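Local coordinates for protein carboxypeptidase A (Helicoverpa armigera, PDB 1JQG) that probably acts as a zinc-dependent carboxypeptidase that trims residues from the C-terminal end of peptides, here in its pro-form with the activation peptide attached, at residues L47-W52 with V63-K69; A25-V29 with R70-E74; Y314-N318 with D368-Q372. One frame throughout, in Å; residues are numbered along the deposited sequence.

Interaction 1 of 3, residues L47-W52 with V63-K69; sequences LMLDVW and VLVPKFK
Leu64 and Asp50 face each other as an antiparallel hydrogen-bonded pair. Leu64 N donates to Asp50 O at 2.7 Å, and the bond is nearly straight (164° at the hydrogen). Beside them Val51 and Val63 form a non-hydrogen-bonded pair. The two pairs belong to the hairpin of strands 50-53 and 61-65 in the activation peptide.

The side chain of Leu64 leaves the sheet on the same face as that of Asp50. Leu64 CB lies 3.7 Å from Trp52 NE1. CG is trans to the backbone N (chi1 -176°), and the branches part there. Leu64 CD1 goes to the indole, 4.1 Å from Trp52 CZ2. Leu64 CD2 rests 3.7 Å from Asp50 OD2. That same oxygen takes a weak bond from Trp52 NE1 and a salt bridge from Arg183 of the zinc carboxypeptidase region.

Leu49 CB packs on Val63 CG2 (3.7 Å) and Leu49 CD2 on Pro66 CD (3.7 Å). Lys69, extended beyond CG, runs past Leu47 in the opposite direction. Lys69 NZ donates a hydrogen bond to Leu47 O at 2.7 Å, close to the carbonyl axis.

Helix 34-46 ends in a Schellman motif at Met48, and its partly negative end would probably favour the Lys69 ammonium group at Leu47 O. The Asp50 side chain lies about 10 Å from the bound zinc ion. Its salt bridge ties activation peptide to enzyme, and Arg183 probably favours the ionised carboxylate.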
ATOM      1  N   LEU A  47       3.269  23.473   4.976  1.00 34.79           N
ATOM      2  CA  LEU A  47       4.231  23.227   6.035  1.00 32.05           C
ATOM      3  C   LEU A  47       4.983  21.936   5.755  1.00 28.75           C
ATOM      4  O   LEU A  47       5.911  21.582   6.441  1.00 27.54           O
ATOM      5  CB  LEU A  47       3.571  23.152   7.399  1.00 28.36           C
ATOM      6  CG  LEU A  47       4.380  23.676   8.595  1.00 39.14           C
ATOM      7  CD1 LEU A  47       4.852  25.101   8.323  1.00 29.12           C
ATOM      8  CD2 LEU A  47       3.614  23.706   9.927  1.00 31.04           C
ATOM      9  N   MET A  48       4.606  21.250   4.706  1.00 31.54           N
ATOM     10  CA  MET A  48       5.151  19.960   4.289  1.00 34.96           C
ATOM     11  C   MET A  48       5.206  18.909   5.391  1.00 32.10           C
ATOM     12  O   MET A  48       6.258  18.350   5.712  1.00 33.51           O
ATOM     13  CB  MET A  48       6.516  20.132   3.617  1.00 38.38           C
ATOM     14  CG  MET A  48       6.501  20.999   2.360  1.00 37.14           C
ATOM     15  SD  MET A  48       8.107  21.472   1.727  1.00 38.08           S
ATOM     16  CE  MET A  48       8.744  22.621   2.901  1.00 35.26           C
ATOM     17  N   LEU A  49       4.078  18.683   6.044  1.00 29.48           N
ATOM     18  CA  LEU A  49       3.968  17.707   7.120  1.00 31.15           C
ATOM     19  C   LEU A  49       3.654  16.307   6.590  1.00 28.29           C
ATOM     20  O   LEU A  49       3.124  16.148   5.502  1.00 27.42           O
ATOM     21  CB  LEU A  49       2.880  18.108   8.141  1.00 27.07           C
ATOM     22  CG  LEU A  49       3.037  19.536   8.703  1.00 36.92           C
ATOM     23  CD1 LEU A  49       1.781  19.969   9.454  1.00 19.66           C
ATOM     24  CD2 LEU A  49       4.293  19.567   9.580  1.00 31.28           C
ATOM     25  N   ASP A  50       3.959  15.307   7.394  1.00 28.36           N
ATOM     26  CA  ASP A  50       3.655  13.918   7.067  1.00 28.23           C
ATOM     27  C   ASP A  50       2.230  13.584   7.532  1.00 27.80           C
ATOM     28  O   ASP A  50       1.996  13.292   8.713  1.00 29.89           O
ATOM     29  CB  ASP A  50       4.686  13.005   7.742  1.00 22.80           C
ATOM     30  CG  ASP A  50       4.555  11.555   7.332  1.00 26.89           C
ATOM     31  OD1 ASP A  50       3.752  11.276   6.421  1.00 28.82           O
ATOM     32  OD2 ASP A  50       5.222  10.672   7.909  1.00 35.50           O
ATOM     33  N   VAL A  51       1.291  13.635   6.608  1.00 25.09           N
ATOM     34  CA  VAL A  51      -0.099  13.289   6.854  1.00 23.67           C
ATOM     35  C   VAL A  51      -0.361  11.798   6.745  1.00 21.47           C
ATOM     36  O   VAL A  51      -0.374  11.221   5.639  1.00 26.92           O
ATOM     37  CB  VAL A  51      -1.019  14.017   5.848  1.00 24.95           C
ATOM     38  CG1 VAL A  51      -2.484  13.686   6.125  1.00 24.06           C
ATOM     39  CG2 VAL A  51      -0.758  15.512   5.935  1.00 27.63           C
ATOM     40  N   TRP A  52      -0.466  11.134   7.871  1.00 21.64           N
ATOM     41  CA  TRP A  52      -0.762   9.691   7.912  1.00 25.41           C
ATOM     42  C   TRP A  52      -2.198   9.401   7.481  1.00 28.37           C
ATOM     43  O   TRP A  52      -2.418   8.464   6.742  1.00 31.85           O
ATOM     44  CB  TRP A  52      -0.548   9.176   9.346  1.00 20.15           C
ATOM     45  CG  TRP A  52       0.878   9.161   9.778  1.00 24.06           C
ATOM     46  CD1 TRP A  52       1.966   9.601   9.057  1.00 26.25           C
ATOM     47  CD2 TRP A  52       1.409   8.715  11.033  1.00 19.07           C
ATOM     48  NE1 TRP A  52       3.118   9.440   9.781  1.00 21.92           N
ATOM     49  CE2 TRP A  52       2.789   8.896  11.005  1.00 19.10           C
ATOM     50  CE3 TRP A  52       0.827   8.157  12.173  1.00 23.71           C
ATOM     51  CZ2 TRP A  52       3.619   8.535  12.072  1.00 19.30           C
ATOM     52  CZ3 TRP A  52       1.653   7.808  13.251  1.00 26.26           C
ATOM     53  CH2 TRP A  52       3.053   8.003  13.185  1.00 19.79           C
ATOM     54  N   VAL A  63      -1.345  13.235  11.945  1.00 26.48           N
ATOM     55  CA  VAL A  63      -0.231  13.867  11.225  1.00 27.11           C
ATOM     56  C   VAL A  63       1.039  13.880  12.066  1.00 26.59           C
ATOM     57  O   VAL A  63       0.972  14.109  13.280  1.00 22.65           O
ATOM     58  CB  VAL A  63      -0.647  15.295  10.773  1.00 28.26           C
ATOM     59  CG1 VAL A  63      -1.197  16.078  11.948  1.00 30.45           C
ATOM     60  CG2 VAL A  63       0.426  16.054  10.014  1.00 20.89           C
ATOM     61  N   LEU A  64       2.176  13.557  11.416  1.00 24.02           N
ATOM     62  CA  LEU A  64       3.461  13.594  12.105  1.00 23.15           C
ATOM     63  C   LEU A  64       4.126  14.963  11.995  1.00 21.08           C
ATOM     64  O   LEU A  64       4.362  15.439  10.903  1.00 28.92           O
ATOM     65  CB  LEU A  64       4.376  12.520  11.502  1.00 25.78           C
ATOM     66  CG  LEU A  64       5.757  12.350  12.165  1.00 22.73           C
ATOM     67  CD1 LEU A  64       5.513  11.809  13.562  1.00 17.65           C
ATOM     68  CD2 LEU A  64       6.574  11.432  11.297  1.00 22.70           C
ATOM     69  N   VAL A  65       4.304  15.659  13.093  1.00 23.87           N
ATOM     70  CA  VAL A  65       4.824  17.020  13.121  1.00 26.31           C
ATOM     71  C   VAL A  65       6.200  17.114  13.781  1.00 28.61           C
ATOM     72  O   VAL A  65       6.444  16.669  14.909  1.00 27.97           O
ATOM     73  CB  VAL A  65       3.875  17.967  13.885  1.00 25.04           C
ATOM     74  CG1 VAL A  65       4.481  19.384  13.959  1.00 17.64           C
ATOM     75  CG2 VAL A  65       2.436  17.882  13.354  1.00 18.40           C
ATOM     76  N   PRO A  66       7.176  17.635  13.060  1.00 29.83           N
ATOM     77  CA  PRO A  66       8.538  17.841  13.550  1.00 33.53           C
ATOM     78  C   PRO A  66       8.614  18.697  14.798  1.00 36.51           C
ATOM     79  O   PRO A  66       7.804  19.592  15.037  1.00 37.59           O
ATOM     80  CB  PRO A  66       9.266  18.505  12.379  1.00 27.96           C
ATOM     81  CG  PRO A  66       8.483  18.053  11.181  1.00 24.84           C
ATOM     82  CD  PRO A  66       7.048  18.084  11.647  1.00 28.40           C
ATOM     83  N   LYS A  67       9.673  18.532  15.589  1.00 42.14           N
ATOM     84  CA  LYS A  67       9.860  19.279  16.827  1.00 46.09           C
ATOM     85  C   LYS A  67       9.938  20.787  16.622  1.00 47.77           C
ATOM     86  O   LYS A  67       9.378  21.583  17.387  1.00 47.91           O
ATOM     87  CB  LYS A  67      11.125  18.822  17.526  1.00 55.51           C
ATOM     88  CG  LYS A  67      11.412  19.451  18.885  1.00 56.60           C
ATOM     89  CD  LYS A  67      12.579  18.658  19.501  1.00 65.11           C
ATOM     90  CE  LYS A  67      13.799  18.648  18.589  1.00 66.12           C
ATOM     91  NZ  LYS A  67      14.796  17.592  18.921  1.00 66.22           N
ATOM     92  N   PHE A  68      10.584  21.220  15.543  1.00 46.78           N
ATOM     93  CA  PHE A  68      10.755  22.620  15.231  1.00 44.75           C
ATOM     94  C   PHE A  68       9.553  23.234  14.546  1.00 42.65           C
ATOM     95  O   PHE A  68       9.624  24.371  14.071  1.00 44.09           O
ATOM     96  CB  PHE A  68      12.018  22.826  14.376  1.00 49.34           C
ATOM     97  CG  PHE A  68      13.296  22.558  15.128  1.00 53.58           C
ATOM     98  CD1 PHE A  68      14.134  21.537  14.709  1.00 57.44           C
ATOM     99  CD2 PHE A  68      13.659  23.290  16.244  1.00 52.25           C
ATOM    100  CE1 PHE A  68      15.314  21.267  15.379  1.00 59.36           C
ATOM    101  CE2 PHE A  68      14.832  23.020  16.913  1.00 56.73           C
ATOM    102  CZ  PHE A  68      15.669  22.008  16.486  1.00 57.40           C
ATOM    103  N   LYS A  69       8.438  22.525  14.487  1.00 40.83           N
ATOM    104  CA  LYS A  69       7.220  23.020  13.865  1.00 38.18           C
ATOM    105  C   LYS A  69       5.997  22.798  14.739  1.00 36.42           C
ATOM    106  O   LYS A  69       4.907  23.225  14.395  1.00 37.02           O
ATOM    107  CB  LYS A  69       6.983  22.326  12.516  1.00 39.81           C
ATOM    108  CG  LYS A  69       7.866  22.833  11.385  1.00 28.67           C
ATOM    109  CD  LYS A  69       7.671  21.967  10.155  1.00 29.30           C
ATOM    110  CE  LYS A  69       8.449  22.463   8.962  1.00 29.26           C
ATOM    111  NZ  LYS A  69       8.221  21.578   7.784  1.00 29.16           N
TER

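Interaction 2 of 3, residues A25-V29 with R70-E74; sequences AVYQV and REIFE
Tyr27 OH is approached by two charged side chains of the facing helix. Arg70 NE donates to Tyr27 OH at 3.2 Å, a weak bond bent to 134° at the hydrogen. Glu74 OE2 lies 3.0 Å from Tyr27 OH. The guanidinium and carboxylate planes both stand nearly upright to the tyrosine ring.

Arg70 is bent at its third torsion, which brings NE back to the hydroxyl. Ala25 CB sits over one face of the guanidinium, toward its rim, 3.7 Å from Arg70 NH1.

Phe73 makes the apolar part of the contact. Its CG is trans to the backbone N (chi1 168°), and the ring points in to the strand. Phe73 CE1 sits over one face of the Tyr27 ring, toward the rim, and is 3.7 Å from Tyr27 CG. The ring centroids are 5.1 Å apart, with an oblique angle between the planes. Val29 CG1 meets the edge of the Phe73 ring at Phe73 CZ (4.0 Å). A leucine in place of Tyr27 would probably leave Arg70 NE without this acceptor and uncover part of the Phe73 ring.

Strand 25-29 and helix 70-74 run almost parallel (6°), their axes 11.3 Å apart. Strand 25-30 is a central strand of the four-stranded antiparallel sheet, bonded to 61-65 and 83-88. Helix 70-80 connects those two neighbours and packs on the sheet, as in a ferredoxin-like fold. Phe73 also touches Val63 and Val65, while Arg70 and Glu74 reach Leu86 and Tyr84 on strand 83-88.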
ATOM      1  N   ALA A  25       6.305  14.627  17.043  1.00 27.18           N
ATOM      2  CA  ALA A  25       5.060  14.267  17.707  1.00 24.25           C
ATOM      3  C   ALA A  25       3.913  13.989  16.722  1.00 25.78           C
ATOM      4  O   ALA A  25       3.723  14.575  15.656  1.00 22.71           O
ATOM      5  CB  ALA A  25       4.569  15.363  18.634  1.00 25.73           C
ATOM      6  N   VAL A  26       3.056  13.048  17.119  1.00 24.77           N
ATOM      7  CA  VAL A  26       1.885  12.670  16.355  1.00 23.64           C
ATOM      8  C   VAL A  26       0.672  13.381  16.928  1.00 23.25           C
ATOM      9  O   VAL A  26       0.417  13.278  18.136  1.00 21.17           O
ATOM     10  CB  VAL A  26       1.654  11.133  16.367  1.00 26.48           C
ATOM     11  CG1 VAL A  26       0.305  10.756  15.767  1.00 23.83           C
ATOM     12  CG2 VAL A  26       2.762  10.479  15.544  1.00 19.32           C
ATOM     13  N   TYR A  27      -0.031  14.092  16.060  1.00 21.95           N
ATOM     14  CA  TYR A  27      -1.215  14.829  16.476  1.00 27.37           C
ATOM     15  C   TYR A  27      -2.467  14.209  15.859  1.00 31.10           C
ATOM     16  O   TYR A  27      -2.432  13.541  14.811  1.00 31.59           O
ATOM     17  CB  TYR A  27      -1.095  16.294  16.086  1.00 29.82           C
ATOM     18  CG  TYR A  27      -0.179  17.132  16.956  1.00 32.89           C
ATOM     19  CD1 TYR A  27       1.163  17.262  16.630  1.00 32.42           C
ATOM     20  CD2 TYR A  27      -0.652  17.818  18.073  1.00 34.45           C
ATOM     21  CE1 TYR A  27       2.008  18.059  17.391  1.00 34.65           C
ATOM     22  CE2 TYR A  27       0.191  18.583  18.859  1.00 36.66           C
ATOM     23  CZ  TYR A  27       1.520  18.703  18.505  1.00 36.06           C
ATOM     24  OH  TYR A  27       2.370  19.458  19.254  1.00 42.65           O
ATOM     25  N   GLN A  28      -3.596  14.419  16.508  1.00 33.08           N
ATOM     26  CA  GLN A  28      -4.897  13.999  16.000  1.00 32.94           C
ATOM     27  C   GLN A  28      -5.749  15.245  15.757  1.00 32.74           C
ATOM     28  O   GLN A  28      -6.071  15.933  16.726  1.00 36.26           O
ATOM     29  CB  GLN A  28      -5.502  13.001  16.976  1.00 27.69           C
ATOM     30  CG  GLN A  28      -6.894  12.552  16.609  1.00 32.68           C
ATOM     31  CD  GLN A  28      -7.573  11.773  17.732  1.00 40.82           C
ATOM     32  OE1 GLN A  28      -8.596  12.255  18.255  1.00 37.17           O
ATOM     33  NE2 GLN A  28      -6.989  10.622  18.056  1.00 33.95           N
ATOM     34  N   VAL A  29      -6.005  15.565  14.489  1.00 30.44           N
ATOM     35  CA  VAL A  29      -6.798  16.741  14.156  1.00 30.08           C
ATOM     36  C   VAL A  29      -8.259  16.366  13.943  1.00 28.45           C
ATOM     37  O   VAL A  29      -8.521  15.446  13.196  1.00 26.84           O
ATOM     38  CB  VAL A  29      -6.262  17.489  12.925  1.00 31.87           C
ATOM     39  CG1 VAL A  29      -4.791  17.811  13.226  1.00 31.12           C
ATOM     40  CG2 VAL A  29      -6.328  16.716  11.626  1.00 41.84           C
ATOM     41  N   ARG A  70       6.183  22.199  15.901  1.00 37.65           N
ATOM     42  CA  ARG A  70       5.114  21.892  16.834  1.00 38.91           C
ATOM     43  C   ARG A  70       4.380  23.123  17.332  1.00 42.85           C
ATOM     44  O   ARG A  70       3.152  23.114  17.439  1.00 40.02           O
ATOM     45  CB  ARG A  70       5.591  21.081  18.034  1.00 40.00           C
ATOM     46  CG  ARG A  70       6.093  19.681  17.696  1.00 29.85           C
ATOM     47  CD  ARG A  70       6.480  18.933  18.949  1.00 32.66           C
ATOM     48  NE  ARG A  70       5.435  18.986  19.973  1.00 36.04           N
ATOM     49  CZ  ARG A  70       5.435  18.192  21.056  1.00 43.31           C
ATOM     50  NH1 ARG A  70       6.395  17.289  21.267  1.00 37.65           N
ATOM     51  NH2 ARG A  70       4.406  18.378  21.894  1.00 43.05           N
ATOM     52  N   GLU A  71       5.134  24.179  17.637  1.00 48.34           N
ATOM     53  CA  GLU A  71       4.563  25.426  18.137  1.00 49.24           C
ATOM     54  C   GLU A  71       3.783  26.175  17.062  1.00 48.14           C
ATOM     55  O   GLU A  71       2.695  26.703  17.321  1.00 46.59           O
ATOM     56  CB  GLU A  71       5.661  26.326  18.716  1.00 57.03           C
ATOM     57  CG  GLU A  71       5.156  27.500  19.540  1.00 63.59           C
ATOM     58  CD  GLU A  71       6.255  28.180  20.341  1.00 74.65           C
ATOM     59  OE1 GLU A  71       7.041  28.996  19.788  1.00 76.66           O
ATOM     60  OE2 GLU A  71       6.378  27.917  21.568  1.00 73.22           O
ATOM     61  N   ILE A  72       4.330  26.244  15.851  1.00 45.86           N
ATOM     62  CA  ILE A  72       3.672  26.909  14.733  1.00 43.81           C
ATOM     63  C   ILE A  72       2.402  26.167  14.313  1.00 42.93           C
ATOM     64  O   ILE A  72       1.399  26.773  13.939  1.00 41.46           O
ATOM     65  CB  ILE A  72       4.615  27.000  13.520  1.00 45.96           C
ATOM     66  CG1 ILE A  72       5.895  27.782  13.860  1.00 49.89           C
ATOM     67  CG2 ILE A  72       3.904  27.639  12.340  1.00 41.93           C
ATOM     68  CD1 ILE A  72       6.906  27.715  12.715  1.00 52.37           C
ATOM     69  N   PHE A  73       2.471  24.833  14.348  1.00 41.47           N
ATOM     70  CA  PHE A  73       1.402  23.964  13.907  1.00 41.05           C
ATOM     71  C   PHE A  73       0.153  24.141  14.770  1.00 40.38           C
ATOM     72  O   PHE A  73      -0.939  24.378  14.229  1.00 38.65           O
ATOM     73  CB  PHE A  73       1.848  22.504  13.887  1.00 35.62           C
ATOM     74  CG  PHE A  73       0.744  21.500  13.724  1.00 38.66           C
ATOM     75  CD1 PHE A  73       0.240  20.769  14.786  1.00 36.13           C
ATOM     76  CD2 PHE A  73       0.220  21.298  12.445  1.00 38.59           C
ATOM     77  CE1 PHE A  73      -0.765  19.834  14.559  1.00 42.59           C
ATOM     78  CE2 PHE A  73      -0.784  20.377  12.231  1.00 41.92           C
ATOM     79  CZ  PHE A  73      -1.271  19.638  13.288  1.00 39.38           C
ATOM     80  N   GLU A  74       0.315  24.051  16.094  1.00 38.47           N
ATOM     81  CA  GLU A  74      -0.803  24.097  17.007  1.00 41.19           C
ATOM     82  C   GLU A  74      -1.258  25.533  17.245  1.00 45.36           C
ATOM     83  O   GLU A  74      -2.372  25.753  17.728  1.00 49.97           O
ATOM     84  CB  GLU A  74      -0.489  23.443  18.344  1.00 40.52           C
ATOM     85  CG  GLU A  74       0.705  23.952  19.064  1.00 36.05           C
ATOM     86  CD  GLU A  74       0.969  23.237  20.377  1.00 48.96           C
ATOM     87  OE1 GLU A  74       1.007  24.039  21.358  1.00 57.77           O
ATOM     88  OE2 GLU A  74       1.135  21.983  20.430  1.00 36.87           O
TER

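Interaction 3 of 3, residues Y314-N318 with D368-Q372; sequences YGYGN and DYAMQ
Tyr316, in an irregular loop, passes Asp368 of a helix with Tyr316 CA and Asp368 CA 5.4 Å apart. Gly315 before it has phi 119° and psi -110°, and at this pair of angles a CB would jam against the preceding carbonyl O.

Gly317 N donates a hydrogen bond to Asp368 OD1, 2.6 Å long and almost straight. It uses the syn side of the carboxylate, somewhat out of its plane. A side chain on Gly317 would come close to this same oxygen.

The CD1-CE1 edge of the Tyr316 ring crosses Asp368 obliquely, with ring and carboxylate planes 72° apart. Tyr316 CD1 is 3.5 Å from Asp368 CG, and Asp368 O comes to the edge of the ring. Met371 crosses the phenol end at about a right angle, and Met371 CG is 3.5 Å from Tyr316 CZ. Met371 SD stands obliquely to the ring, 5.3 Å from the Tyr316 ring centroid, as a Met-aromatic contact.

The loop follows strand 311-314 of the eight-stranded mixed sheet and leads to helix 325-340. Met371, on helix 366-373, also touches Leu328 of that helix and Ser378 of the next strand, 377-383.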
ATOM      1  N   TYR A 314     -12.125   2.623  -4.516  1.00 24.54           N
ATOM      2  CA  TYR A 314     -12.161   2.550  -5.978  1.00 26.67           C
ATOM      3  C   TYR A 314     -12.642   3.876  -6.516  1.00 32.02           C
ATOM      4  O   TYR A 314     -12.800   4.852  -5.777  1.00 31.58           O
ATOM      5  CB  TYR A 314     -13.164   1.456  -6.421  1.00 22.73           C
ATOM      6  CG  TYR A 314     -14.614   1.754  -5.954  1.00 22.47           C
ATOM      7  CD1 TYR A 314     -15.423   2.646  -6.676  1.00 16.99           C
ATOM      8  CD2 TYR A 314     -15.136   1.137  -4.802  1.00 27.43           C
ATOM      9  CE1 TYR A 314     -16.730   2.927  -6.245  1.00 18.10           C
ATOM     10  CE2 TYR A 314     -16.443   1.423  -4.372  1.00 23.63           C
ATOM     11  CZ  TYR A 314     -17.237   2.321  -5.091  1.00 22.57           C
ATOM     12  OH  TYR A 314     -18.498   2.614  -4.671  1.00 21.73           O
ATOM     13  N   GLY A 315     -12.867   3.895  -7.793  1.00 36.53           N
ATOM     14  CA  GLY A 315     -13.431   5.070  -8.450  1.00 33.35           C
ATOM     15  C   GLY A 315     -12.524   5.603  -9.462  1.00 31.66           C
ATOM     16  O   GLY A 315     -12.354   4.974 -10.498  1.00 38.75           O
ATOM     17  N   TYR A 316     -12.070   6.700  -9.034  1.00 32.82           N
ATOM     18  CA  TYR A 316     -11.113   7.561  -9.658  1.00 29.65           C
ATOM     19  C   TYR A 316     -10.933   8.661  -8.584  1.00 27.10           C
ATOM     20  O   TYR A 316     -11.863   9.294  -8.135  1.00 25.32           O
ATOM     21  CB  TYR A 316     -11.636   8.056 -11.021  1.00 24.18           C
ATOM     22  CG  TYR A 316     -11.493   7.005 -12.162  1.00 25.32           C
ATOM     23  CD1 TYR A 316     -10.333   6.188 -12.279  1.00 24.62           C
ATOM     24  CD2 TYR A 316     -12.522   6.859 -13.094  1.00 27.12           C
ATOM     25  CE1 TYR A 316     -10.234   5.243 -13.330  1.00 22.27           C
ATOM     26  CE2 TYR A 316     -12.418   5.922 -14.134  1.00 28.15           C
ATOM     27  CZ  TYR A 316     -11.283   5.118 -14.254  1.00 29.12           C
ATOM     28  OH  TYR A 316     -11.206   4.214 -15.273  1.00 27.48           O
ATOM     29  N   GLY A 317      -9.730   8.884  -8.141  1.00 22.22           N
ATOM     30  CA  GLY A 317      -9.438   9.884  -7.046  1.00 24.34           C
ATOM     31  C   GLY A 317     -10.188  11.231  -7.222  1.00 26.62           C
ATOM     32  O   GLY A 317     -10.209  12.083  -6.290  1.00 26.75           O
ATOM     33  N   ASN A 318     -10.643  11.703  -8.341  1.00 28.48           N
ATOM     34  CA  ASN A 318     -11.160  13.025  -8.646  1.00 29.50           C
ATOM     35  C   ASN A 318     -12.629  13.177  -8.280  1.00 28.13           C
ATOM     36  O   ASN A 318     -13.199  14.267  -8.280  1.00 35.65           O
ATOM     37  CB  ASN A 318     -11.001  13.375 -10.134  1.00 28.50           C
ATOM     38  CG  ASN A 318     -11.741  12.433 -11.034  1.00 29.24           C
ATOM     39  OD1 ASN A 318     -12.183  11.379 -10.568  1.00 36.22           O
ATOM     40  ND2 ASN A 318     -11.850  12.823 -12.287  1.00 35.99           N
ATOM     41  N   ASP A 368      -6.345   3.544 -10.212  1.00 18.49           N
ATOM     42  CA  ASP A 368      -7.083   4.337 -11.178  1.00 20.25           C
ATOM     43  C   ASP A 368      -6.602   4.127 -12.619  1.00 22.30           C
ATOM     44  O   ASP A 368      -7.408   4.069 -13.551  1.00 26.78           O
ATOM     45  CB  ASP A 368      -7.008   5.832 -10.828  1.00 17.47           C
ATOM     46  CG  ASP A 368      -7.974   6.220  -9.740  1.00 16.86           C
ATOM     47  OD1 ASP A 368      -7.943   7.368  -9.259  1.00 28.70           O
ATOM     48  OD2 ASP A 368      -8.793   5.421  -9.263  1.00 23.75           O
ATOM     49  N   TYR A 369      -5.281   4.027 -12.796  1.00 17.84           N
ATOM     50  CA  TYR A 369      -4.690   3.843 -14.091  1.00 21.82           C
ATOM     51  C   TYR A 369      -5.018   2.449 -14.655  1.00 22.82           C
ATOM     52  O   TYR A 369      -5.432   2.372 -15.817  1.00 30.04           O
ATOM     53  CB  TYR A 369      -3.172   4.086 -14.091  1.00 20.30           C
ATOM     54  CG  TYR A 369      -2.498   3.721 -15.412  1.00 24.85           C
ATOM     55  CD1 TYR A 369      -2.432   4.630 -16.465  1.00 28.41           C
ATOM     56  CD2 TYR A 369      -1.931   2.481 -15.645  1.00 26.08           C
ATOM     57  CE1 TYR A 369      -1.837   4.342 -17.671  1.00 26.51           C
ATOM     58  CE2 TYR A 369      -1.326   2.132 -16.824  1.00 25.80           C
ATOM     59  CZ  TYR A 369      -1.287   3.080 -17.839  1.00 29.98           C
ATOM     60  OH  TYR A 369      -0.683   2.737 -19.017  1.00 29.90           O
ATOM     61  N   ALA A 370      -4.888   1.444 -13.828  1.00 21.04           N
ATOM     62  CA  ALA A 370      -5.195   0.072 -14.164  1.00 24.95           C
ATOM     63  C   ALA A 370      -6.638  -0.116 -14.615  1.00 23.99           C
ATOM     64  O   ALA A 370      -6.868  -0.833 -15.577  1.00 22.51           O
ATOM     65  CB  ALA A 370      -5.034  -0.809 -12.911  1.00 23.15           C
ATOM     66  N   MET A 371      -7.538   0.583 -13.936  1.00 29.31           N
ATOM     67  CA  MET A 371      -8.950   0.672 -14.307  1.00 29.90           C
ATOM     68  C   MET A 371      -9.154   1.310 -15.680  1.00 27.15           C
ATOM     69  O   MET A 371      -9.991   0.865 -16.447  1.00 30.53           O
ATOM     70  CB  MET A 371      -9.709   1.476 -13.248  1.00 33.48           C
ATOM     71  CG  MET A 371     -11.169   1.682 -13.611  1.00 28.66           C
ATOM     72  SD  MET A 371     -12.276   0.926 -12.410  1.00 23.72           S
ATOM     73  CE  MET A 371     -13.508   0.398 -13.637  1.00 30.11           C
ATOM     74  N   GLN A 372      -8.373   2.325 -15.988  1.00 28.40           N
ATOM     75  CA  GLN A 372      -8.476   3.058 -17.247  1.00 31.29           C
ATOM     76  C   GLN A 372      -7.866   2.306 -18.416  1.00 29.73           C
ATOM     77  O   GLN A 372      -8.277   2.387 -19.583  1.00 29.17           O
ATOM     78  CB  GLN A 372      -7.784   4.414 -17.106  1.00 35.50           C
ATOM     79  CG  GLN A 372      -7.685   5.225 -18.367  1.00 40.52           C
ATOM     80  CD  GLN A 372      -6.712   6.381 -18.296  1.00 46.59           C
ATOM     81  OE1 GLN A 372      -5.506   6.210 -18.109  1.00 51.76           O
ATOM     82  NE2 GLN A 372      -7.188   7.615 -18.457  1.00 49.38           N
TER

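How the interactions relate
Interactions 1 and 2 belong to the activation peptide, with centres about 7 Å apart. They share its four-stranded antiparallel sheet, where strands 61-65 and 25-30 are neighbours. Their backbones are joined by probable hydrogen bonds from Val65 N to Ala25 O and from Tyr27 N to Val63 O. Along the chain, interaction 1 is nested within the loop that interaction 2 closes. Interaction 3 comes later, in the zinc carboxypeptidase region, beside the mixed sheet. Its centre is about 28 Å from that of interaction 1 and 32 Å from that of interaction 2. The first two join parts of the activation peptide, and the third joins a loop and a helix of the enzyme domain.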